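Local atomic coordinates of FrnE protein (PDB entry 5CO3), a protein that probably acts as a cytoplasmic disulfide oxidoreductase of the DsbA-like thioredoxin family, making or exchanging disulfide bonds through paired cysteines. Residues 13-18 with 48-53; 17-22 with 107-112. All coordinates share one frame; numbering follows the deposited sequence.

Contact 1: 13-18 with 48-53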
ATOM      1  N   ARG A  13     -11.663  -6.625   7.971  1.00 42.70           N
ATOM      2  CA  ARG A  13     -11.216  -5.615   7.028  1.00 43.49           C
ATOM      3  C   ARG A  13      -9.813  -5.143   7.382  1.00 40.74           C
ATOM      4  O   ARG A  13      -9.527  -4.815   8.531  1.00 44.55           O
ATOM      5  CB  ARG A  13     -12.179  -4.427   6.995  1.00 47.90           C
ATOM      6  CG  ARG A  13     -11.636  -3.231   6.226  1.00 55.29           C
ATOM      7  CD  ARG A  13     -12.771  -2.399   5.671  1.00 66.79           C
ATOM      8  NE  ARG A  13     -12.584  -0.970   5.903  1.00 77.07           N
ATOM      9  CZ  ARG A  13     -12.827  -0.361   7.060  1.00 82.70           C
ATOM     10  NH1 ARG A  13     -13.242  -1.060   8.110  1.00 83.55           N
ATOM     11  NH2 ARG A  13     -12.627   0.945   7.176  1.00 84.01           N
ATOM     12  N   VAL A  14      -8.937  -5.127   6.388  1.00 34.00           N
ATOM     13  CA  VAL A  14      -7.615  -4.551   6.560  1.00 29.88           C
ATOM     14  C   VAL A  14      -7.477  -3.381   5.614  1.00 39.08           C
ATOM     15  O   VAL A  14      -7.517  -3.561   4.397  1.00 41.42           O
ATOM     16  CB  VAL A  14      -6.497  -5.566   6.290  1.00 28.80           C
ATOM     17  CG1 VAL A  14      -5.136  -4.921   6.465  1.00 29.09           C
ATOM     18  CG2 VAL A  14      -6.648  -6.777   7.226  1.00 34.06           C
ATOM     19  N   ASP A  15      -7.334  -2.187   6.179  1.00 33.23           N
ATOM     20  CA  ASP A  15      -7.080  -0.981   5.394  1.00 32.11           C
ATOM     21  C   ASP A  15      -5.606  -0.642   5.395  1.00 31.74           C
ATOM     22  O   ASP A  15      -4.996  -0.520   6.457  1.00 38.19           O
ATOM     23  CB  ASP A  15      -7.891   0.187   5.953  1.00 37.26           C
ATOM     24  CG  ASP A  15      -9.362  -0.033   5.815  1.00 38.33           C
ATOM     25  OD1 ASP A  15      -9.861   0.138   4.686  1.00 40.64           O
ATOM     26  OD2 ASP A  15     -10.015  -0.415   6.817  1.00 43.72           O
ATOM     27  N   ILE A  16      -5.020  -0.492   4.211  1.00 32.24           N
ATOM     28  CA  ILE A  16      -3.594  -0.220   4.137  1.00 28.64           C
ATOM     29  C   ILE A  16      -3.318   1.059   3.367  1.00 33.26           C
ATOM     30  O   ILE A  16      -3.670   1.182   2.189  1.00 35.14           O
ATOM     31  CB  ILE A  16      -2.819  -1.375   3.482  1.00 28.55           C
ATOM     32  CG1 ILE A  16      -3.251  -2.718   4.083  1.00 33.82           C
ATOM     33  CG2 ILE A  16      -1.319  -1.171   3.663  1.00 30.48           C
ATOM     34  CD1 ILE A  16      -2.588  -3.905   3.434  1.00 33.54           C
ATOM     35  N   TRP A  17      -2.686   2.009   4.044  1.00 33.00           N
ATOM     36  CA  TRP A  17      -2.218   3.220   3.371  1.00 27.06           C
ATOM     37  C   TRP A  17      -0.791   3.007   2.892  1.00 31.04           C
ATOM     38  O   TRP A  17       0.052   2.467   3.608  1.00 30.62           O
ATOM     39  CB  TRP A  17      -2.314   4.428   4.300  1.00 30.53           C
ATOM     40  CG  TRP A  17      -3.672   5.079   4.277  1.00 30.31           C
ATOM     41  CD1 TRP A  17      -4.059   6.141   3.511  1.00 30.32           C
ATOM     42  CD2 TRP A  17      -4.819   4.701   5.045  1.00 38.81           C
ATOM     43  NE1 TRP A  17      -5.374   6.453   3.758  1.00 32.00           N
ATOM     44  CE2 TRP A  17      -5.865   5.585   4.701  1.00 37.26           C
ATOM     45  CE3 TRP A  17      -5.063   3.705   5.996  1.00 36.48           C
ATOM     46  CZ2 TRP A  17      -7.135   5.497   5.268  1.00 40.14           C
ATOM     47  CZ3 TRP A  17      -6.327   3.624   6.565  1.00 41.79           C
ATOM     48  CH2 TRP A  17      -7.344   4.515   6.197  1.00 40.09           C
ATOM     49  N   SER A  18      -0.519   3.433   1.663  1.00 28.09           N
ATOM     50  CA  SER A  18       0.736   3.090   1.036  1.00 26.07           C
ATOM     51  C   SER A  18       1.032   4.093  -0.075  1.00 25.77           C
ATOM     52  O   SER A  18       0.102   4.648  -0.654  1.00 27.40           O
ATOM     53  CB  SER A  18       0.666   1.675   0.478  1.00 28.26           C
ATOM     54  OG  SER A  18       1.860   1.328  -0.172  1.00 30.33           O
ATOM     55  N   VAL A  48      -8.149  -3.549   1.620  1.00 38.72           N
ATOM     56  CA  VAL A  48      -8.468  -2.330   0.883  1.00 39.26           C
ATOM     57  C   VAL A  48      -7.255  -1.408   0.886  1.00 40.44           C
ATOM     58  O   VAL A  48      -6.818  -0.959   1.948  1.00 42.89           O
ATOM     59  CB  VAL A  48      -9.678  -1.588   1.493  1.00 39.59           C
ATOM     60  CG1 VAL A  48      -9.906  -0.236   0.795  1.00 39.96           C
ATOM     61  CG2 VAL A  48     -10.921  -2.451   1.416  1.00 39.47           C
ATOM     62  N   TRP A  49      -6.697  -1.132  -0.292  1.00 37.08           N
ATOM     63  CA  TRP A  49      -5.571  -0.213  -0.365  1.00 36.32           C
ATOM     64  C   TRP A  49      -6.097   1.220  -0.367  1.00 35.21           C
ATOM     65  O   TRP A  49      -7.171   1.507  -0.910  1.00 36.34           O
ATOM     66  CB  TRP A  49      -4.695  -0.496  -1.603  1.00 35.47           C
ATOM     67  CG  TRP A  49      -3.978  -1.828  -1.507  1.00 39.15           C
ATOM     68  CD1 TRP A  49      -4.430  -3.037  -1.958  1.00 33.71           C
ATOM     69  CD2 TRP A  49      -2.703  -2.082  -0.886  1.00 39.96           C
ATOM     70  NE1 TRP A  49      -3.509  -4.029  -1.665  1.00 32.60           N
ATOM     71  CE2 TRP A  49      -2.442  -3.466  -1.009  1.00 34.38           C
ATOM     72  CE3 TRP A  49      -1.752  -1.270  -0.252  1.00 38.10           C
ATOM     73  CZ2 TRP A  49      -1.274  -4.063  -0.506  1.00 34.65           C
ATOM     74  CZ3 TRP A  49      -0.593  -1.860   0.243  1.00 34.03           C
ATOM     75  CH2 TRP A  49      -0.367  -3.244   0.115  1.00 37.67           C
ATOM     76  N   HIS A  50      -5.352   2.101   0.288  1.00 37.38           N
ATOM     77  CA  HIS A  50      -5.676   3.519   0.329  1.00 34.18           C
ATOM     78  C   HIS A  50      -4.478   4.320  -0.131  1.00 32.52           C
ATOM     79  O   HIS A  50      -3.330   3.944   0.125  1.00 32.99           O
ATOM     80  CB  HIS A  50      -6.085   3.959   1.733  1.00 37.58           C
ATOM     81  CG  HIS A  50      -7.335   3.304   2.232  1.00 38.85           C
ATOM     82  ND1 HIS A  50      -8.581   3.873   2.095  1.00 45.13           N
ATOM     83  CD2 HIS A  50      -7.526   2.121   2.861  1.00 38.94           C
ATOM     84  CE1 HIS A  50      -9.489   3.069   2.622  1.00 44.32           C
ATOM     85  NE2 HIS A  50      -8.874   1.998   3.091  1.00 41.60           N
ATOM     86  N   SER A  51      -4.760   5.419  -0.817  1.00 33.66           N
ATOM     87  CA  SER A  51      -3.722   6.271  -1.381  1.00 33.77           C
ATOM     88  C   SER A  51      -3.013   7.092  -0.321  1.00 33.39           C
ATOM     89  O   SER A  51      -3.638   7.642   0.586  1.00 36.28           O
ATOM     90  CB  SER A  51      -4.314   7.204  -2.436  1.00 35.02           C
ATOM     91  OG  SER A  51      -5.074   6.485  -3.384  1.00 37.00           O
ATOM     92  N   PHE A  52      -1.696   7.174  -0.459  1.00 30.00           N
ATOM     93  CA  PHE A  52      -0.879   8.036   0.372  1.00 34.08           C
ATOM     94  C   PHE A  52       0.246   8.545  -0.514  1.00 28.37           C
ATOM     95  O   PHE A  52       0.828   7.772  -1.281  1.00 29.08           O
ATOM     96  CB  PHE A  52      -0.329   7.284   1.580  1.00 32.49           C
ATOM     97  CG  PHE A  52       0.309   8.168   2.615  1.00 35.44           C
ATOM     98  CD1 PHE A  52       1.611   8.613   2.457  1.00 36.40           C
ATOM     99  CD2 PHE A  52      -0.383   8.529   3.763  1.00 34.44           C
ATOM    100  CE1 PHE A  52       2.204   9.411   3.411  1.00 37.33           C
ATOM    101  CE2 PHE A  52       0.208   9.324   4.722  1.00 37.06           C
ATOM    102  CZ  PHE A  52       1.504   9.773   4.539  1.00 43.65           C
ATOM    103  N   GLU A  53       0.513   9.844  -0.436  1.00 33.85           N
ATOM    104  CA  GLU A  53       1.619  10.444  -1.167  1.00 33.50           C
ATOM    105  C   GLU A  53       2.634  11.002  -0.192  1.00 38.02           C
ATOM    106  O   GLU A  53       2.309  11.884   0.601  1.00 39.87           O
ATOM    107  CB  GLU A  53       1.123  11.553  -2.102  1.00 30.70           C
ATOM    108  CG  GLU A  53       0.652  11.045  -3.454  1.00 28.80           C
ATOM    109  CD  GLU A  53       0.078  12.150  -4.329  1.00 36.71           C
ATOM    110  OE1 GLU A  53       0.826  12.766  -5.123  1.00 38.20           O
ATOM    111  OE2 GLU A  53      -1.139  12.410  -4.214  1.00 36.84           O
TER
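Parallel strands 12-18 and 45-51, the two strands of the beta-alpha-beta unit that opens the thioredoxin fold, meet here with Asp15, Ile16 and Trp17 beside Val48, Trp49 and His50. Ile16 takes part through both backbone polar atoms: its N donates to Val48 O (2.9 Å) and its O accepts from His50 N (2.7 Å). On the face carrying Asp15, Trp17 and His50, the imidazole lies over the indole in a face-to-face stack, the six-membered ring of Trp17 and the His50 ring being 4.2 Å apart between centroids with planes at 17°. His50 CB sits 3.3 Å from the centroid of the Trp17 five-membered ring, a CH-pi contact over the face. From the imidazole edge, His50 NE2 donates to Asp15 OD1 at 2.6 Å, almost in the ring plane but reaching the carboxylate on its anti side. Asp179 accepts from His50 ND1, so both ring nitrogens are held and the imidazole is fixed in rotation. On the other face, Ile16 CG2 packs against Trp49 CZ3 at 3.6 Å while CD1 rests over the six-membered ring. Ser18 CB reaches the edge of the same indole, 3.8 Å from Trp49 CZ3. Helix 173-186 covers the Trp17 side, helix 23-38 lies against Trp49 and Ser18, and strand 193-196 pairs with the far edge of strand 12-18.

Contact 2: 17-22 with 107-112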
ATOM      1  N   TRP A  17      -2.686   2.009   4.044  1.00 33.00           N
ATOM      2  CA  TRP A  17      -2.218   3.220   3.371  1.00 27.06           C
ATOM      3  C   TRP A  17      -0.791   3.007   2.892  1.00 31.04           C
ATOM      4  O   TRP A  17       0.052   2.467   3.608  1.00 30.62           O
ATOM      5  CB  TRP A  17      -2.314   4.428   4.300  1.00 30.53           C
ATOM      6  CG  TRP A  17      -3.672   5.079   4.277  1.00 30.31           C
ATOM      7  CD1 TRP A  17      -4.059   6.141   3.511  1.00 30.32           C
ATOM      8  CD2 TRP A  17      -4.819   4.701   5.045  1.00 38.81           C
ATOM      9  NE1 TRP A  17      -5.374   6.453   3.758  1.00 32.00           N
ATOM     10  CE2 TRP A  17      -5.865   5.585   4.701  1.00 37.26           C
ATOM     11  CE3 TRP A  17      -5.063   3.705   5.996  1.00 36.48           C
ATOM     12  CZ2 TRP A  17      -7.135   5.497   5.268  1.00 40.14           C
ATOM     13  CZ3 TRP A  17      -6.327   3.624   6.565  1.00 41.79           C
ATOM     14  CH2 TRP A  17      -7.344   4.515   6.197  1.00 40.09           C
ATOM     15  N   SER A  18      -0.519   3.433   1.663  1.00 28.09           N
ATOM     16  CA  SER A  18       0.736   3.090   1.036  1.00 26.07           C
ATOM     17  C   SER A  18       1.032   4.093  -0.075  1.00 25.77           C
ATOM     18  O   SER A  18       0.102   4.648  -0.654  1.00 27.40           O
ATOM     19  CB  SER A  18       0.666   1.675   0.478  1.00 28.26           C
ATOM     20  OG  SER A  18       1.860   1.328  -0.172  1.00 30.33           O
ATOM     21  N   ASP A  19       2.315   4.324  -0.338  1.00 29.28           N
ATOM     22  CA  ASP A  19       2.734   5.067  -1.522  1.00 25.84           C
ATOM     23  C   ASP A  19       3.585   4.178  -2.408  1.00 24.10           C
ATOM     24  O   ASP A  19       4.407   3.392  -1.936  1.00 25.36           O
ATOM     25  CB  ASP A  19       3.521   6.335  -1.158  1.00 25.54           C
ATOM     26  CG  ASP A  19       3.602   7.337  -2.322  1.00 33.21           C
ATOM     27  OD1 ASP A  19       2.992   7.094  -3.392  1.00 24.39           O
ATOM     28  OD2 ASP A  19       4.259   8.377  -2.151  1.00 27.54           O
ATOM     29  N   ILE A  20       3.359   4.320  -3.709  1.00 25.58           N
ATOM     30  CA  ILE A  20       4.122   3.589  -4.712  0.61 24.03           C
ATOM     31  C   ILE A  20       5.599   3.951  -4.619  1.00 22.70           C
ATOM     32  O   ILE A  20       6.469   3.109  -4.877  1.00 22.98           O
ATOM     33  CB  ILE A  20       3.577   3.882  -6.129  0.61 22.08           C
ATOM     34  CG1 ILE A  20       2.180   3.281  -6.269  0.61 24.97           C
ATOM     35  CG2 ILE A  20       4.500   3.334  -7.210  0.61 23.75           C
ATOM     36  CD1 ILE A  20       1.162   4.196  -6.853  0.61 26.77           C
ATOM     37  N   ALA A  21       5.885   5.180  -4.203  1.00 22.63           N
ATOM     38  CA  ALA A  21       7.280   5.625  -4.105  1.00 23.47           C
ATOM     39  C   ALA A  21       8.007   5.157  -2.843  1.00 24.09           C
ATOM     40  O   ALA A  21       9.179   5.470  -2.666  1.00 24.62           O
ATOM     41  CB  ALA A  21       7.352   7.168  -4.206  1.00 23.34           C
ATOM     42  N   CYS A  22       7.347   4.386  -1.970  1.00 23.85           N
ATOM     43  CA  CYS A  22       7.981   3.987  -0.714  1.00 25.46           C
ATOM     44  C   CYS A  22       8.467   2.540  -0.752  1.00 23.49           C
ATOM     45  O   CYS A  22       7.667   1.626  -0.896  1.00 23.65           O
ATOM     46  CB  CYS A  22       7.013   4.170   0.456  1.00 25.67           C
ATOM     47  SG  CYS A  22       7.720   3.693   2.051  1.00 30.21           S
ATOM     48  N   ALA A 107       9.112  10.119  -9.635  1.00 24.17           N
ATOM     49  CA  ALA A 107       7.889  10.635 -10.233  1.00 25.82           C
ATOM     50  C   ALA A 107       6.846  10.984  -9.179  1.00 24.27           C
ATOM     51  O   ALA A 107       6.761  10.327  -8.129  1.00 22.79           O
ATOM     52  CB  ALA A 107       7.313   9.600 -11.221  1.00 25.68           C
ATOM     53  N   ASN A 108       6.048  12.012  -9.463  1.00 24.68           N
ATOM     54  CA  ASN A 108       4.838  12.282  -8.682  1.00 23.58           C
ATOM     55  C   ASN A 108       3.896  11.095  -8.866  1.00 24.91           C
ATOM     56  O   ASN A 108       3.678  10.678  -9.996  1.00 24.38           O
ATOM     57  CB  ASN A 108       4.181  13.597  -9.150  1.00 25.43           C
ATOM     58  CG  ASN A 108       2.962  13.970  -8.317  1.00 32.56           C
ATOM     59  OD1 ASN A 108       1.933  13.298  -8.375  1.00 31.10           O
ATOM     60  ND2 ASN A 108       3.071  15.051  -7.545  1.00 30.84           N
ATOM     61  N   THR A 109       3.345  10.552  -7.774  1.00 24.87           N
ATOM     62  CA  THR A 109       2.559   9.303  -7.844  1.00 20.96           C
ATOM     63  C   THR A 109       1.033   9.479  -7.857  1.00 26.30           C
ATOM     64  O   THR A 109       0.297   8.495  -7.761  1.00 25.56           O
ATOM     65  CB  THR A 109       2.916   8.349  -6.668  1.00 26.64           C
ATOM     66  OG1 THR A 109       2.698   9.006  -5.411  1.00 25.20           O
ATOM     67  CG2 THR A 109       4.378   7.922  -6.770  1.00 27.11           C
ATOM     68  N   PHE A 110       0.560  10.720  -8.009  1.00 28.20           N
ATOM     69  CA  PHE A 110      -0.877  11.014  -7.939  1.00 27.63           C
ATOM     70  C   PHE A 110      -1.677  10.212  -8.973  1.00 29.88           C
ATOM     71  O   PHE A 110      -2.681   9.561  -8.630  1.00 31.15           O
ATOM     72  CB  PHE A 110      -1.111  12.522  -8.131  1.00 32.79           C
ATOM     73  CG  PHE A 110      -2.534  12.976  -7.882  1.00 31.63           C
ATOM     74  CD1 PHE A 110      -3.231  12.570  -6.755  1.00 35.89           C
ATOM     75  CD2 PHE A 110      -3.150  13.871  -8.755  1.00 40.77           C
ATOM     76  CE1 PHE A 110      -4.531  13.007  -6.524  1.00 36.82           C
ATOM     77  CE2 PHE A 110      -4.449  14.316  -8.519  1.00 40.73           C
ATOM     78  CZ  PHE A 110      -5.136  13.892  -7.403  1.00 39.39           C
ATOM     79  N   LEU A 111      -1.214  10.231 -10.220  1.00 29.27           N
ATOM     80  CA  LEU A 111      -1.896   9.548 -11.317  1.00 25.72           C
ATOM     81  C   LEU A 111      -1.854   8.033 -11.134  1.00 27.55           C
ATOM     82  O   LEU A 111      -2.829   7.343 -11.432  1.00 27.81           O
ATOM     83  CB  LEU A 111      -1.277   9.928 -12.666  1.00 27.80           C
ATOM     84  CG  LEU A 111      -1.641  11.292 -13.245  1.00 33.52           C
ATOM     85  CD1 LEU A 111      -0.727  11.637 -14.416  1.00 28.40           C
ATOM     86  CD2 LEU A 111      -3.114  11.306 -13.663  1.00 33.93           C
ATOM     87  N   ALA A 112      -0.724   7.520 -10.650  1.00 26.11           N
ATOM     88  CA  ALA A 112      -0.588   6.106 -10.343  1.00 23.00           C
ATOM     89  C   ALA A 112      -1.604   5.694  -9.289  1.00 26.47           C
ATOM     90  O   ALA A 112      -2.236   4.649  -9.414  1.00 25.26           O
ATOM     91  CB  ALA A 112       0.819   5.817  -9.874  1.00 24.14           C
TER
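Asp19 and Thr109 join the loop leading to the CxxC cysteines of the thioredoxin fold to the start of helix 110-121: Thr109 OG1 donates to Asp19 OD1 at 2.8 Å. The bond uses the syn lone pair of OD1, on the side of the other carboxylate oxygen. Asp19 CG lies anti to its backbone N (chi1 -163°), which carries the carboxylate across to the threonine although the side chain starts out alongside the other segment. Apolar contacts flank this bond. Thr109 CG2 lies 4.0 Å from Ala21 CB and 4.2 Å from Ile20 CB, and in the first turn of the helix Ala112 CB lies near Ile20 CD1 in one of two Ile20 conformers, so that contact is less certain. Further out, His113 also bonds to OD1 and Leu54 N donates to OD2, so the buried carboxylate is gripped at both oxygens by three groups. An alanine in place of Asp19 would probably leave the Thr109 hydroxyl, His113 and Leu54 N without their shared acceptor and free the threonine to turn. Lys129, Leu132 and Tyr136 of helix 125-137 pack against Ile20. The loop itself is shaped by a type I beta turn from Asp19 to Cys22, closed by Cys22 N to Asp19 O at 3.1 Å. Thr109 takes the N-cap position without a capping bond from its side chain; just before it, Asn108 OD1 accepts from Phe110 N at 2.9 Å in an Asx turn.

How the contacts relate
The centres of the two contacts lie about 12 Å apart, and both start from strand 12-18, sharing Trp17 and Ser18. Along the chain, 13-18 runs into 17-22, helix 23-38 and strand 45-51 follow, and 107-112 comes much later, at the head of helix 110-121. Contact 1 pairs two neighbouring strands of the sheet and takes in the loop after 45-51, while contact 2 fastens the loop after strand 12-18 to the start of helix 110-121. They touch where Glu53 packs against Asn108, Thr109 and Phe110. Cys22, which has been observed in disulfides with Cys25 and Cys244 but forms neither here, closes segment 17-22 right before helix 23-38, so contact 2 lies beside the probable redox site.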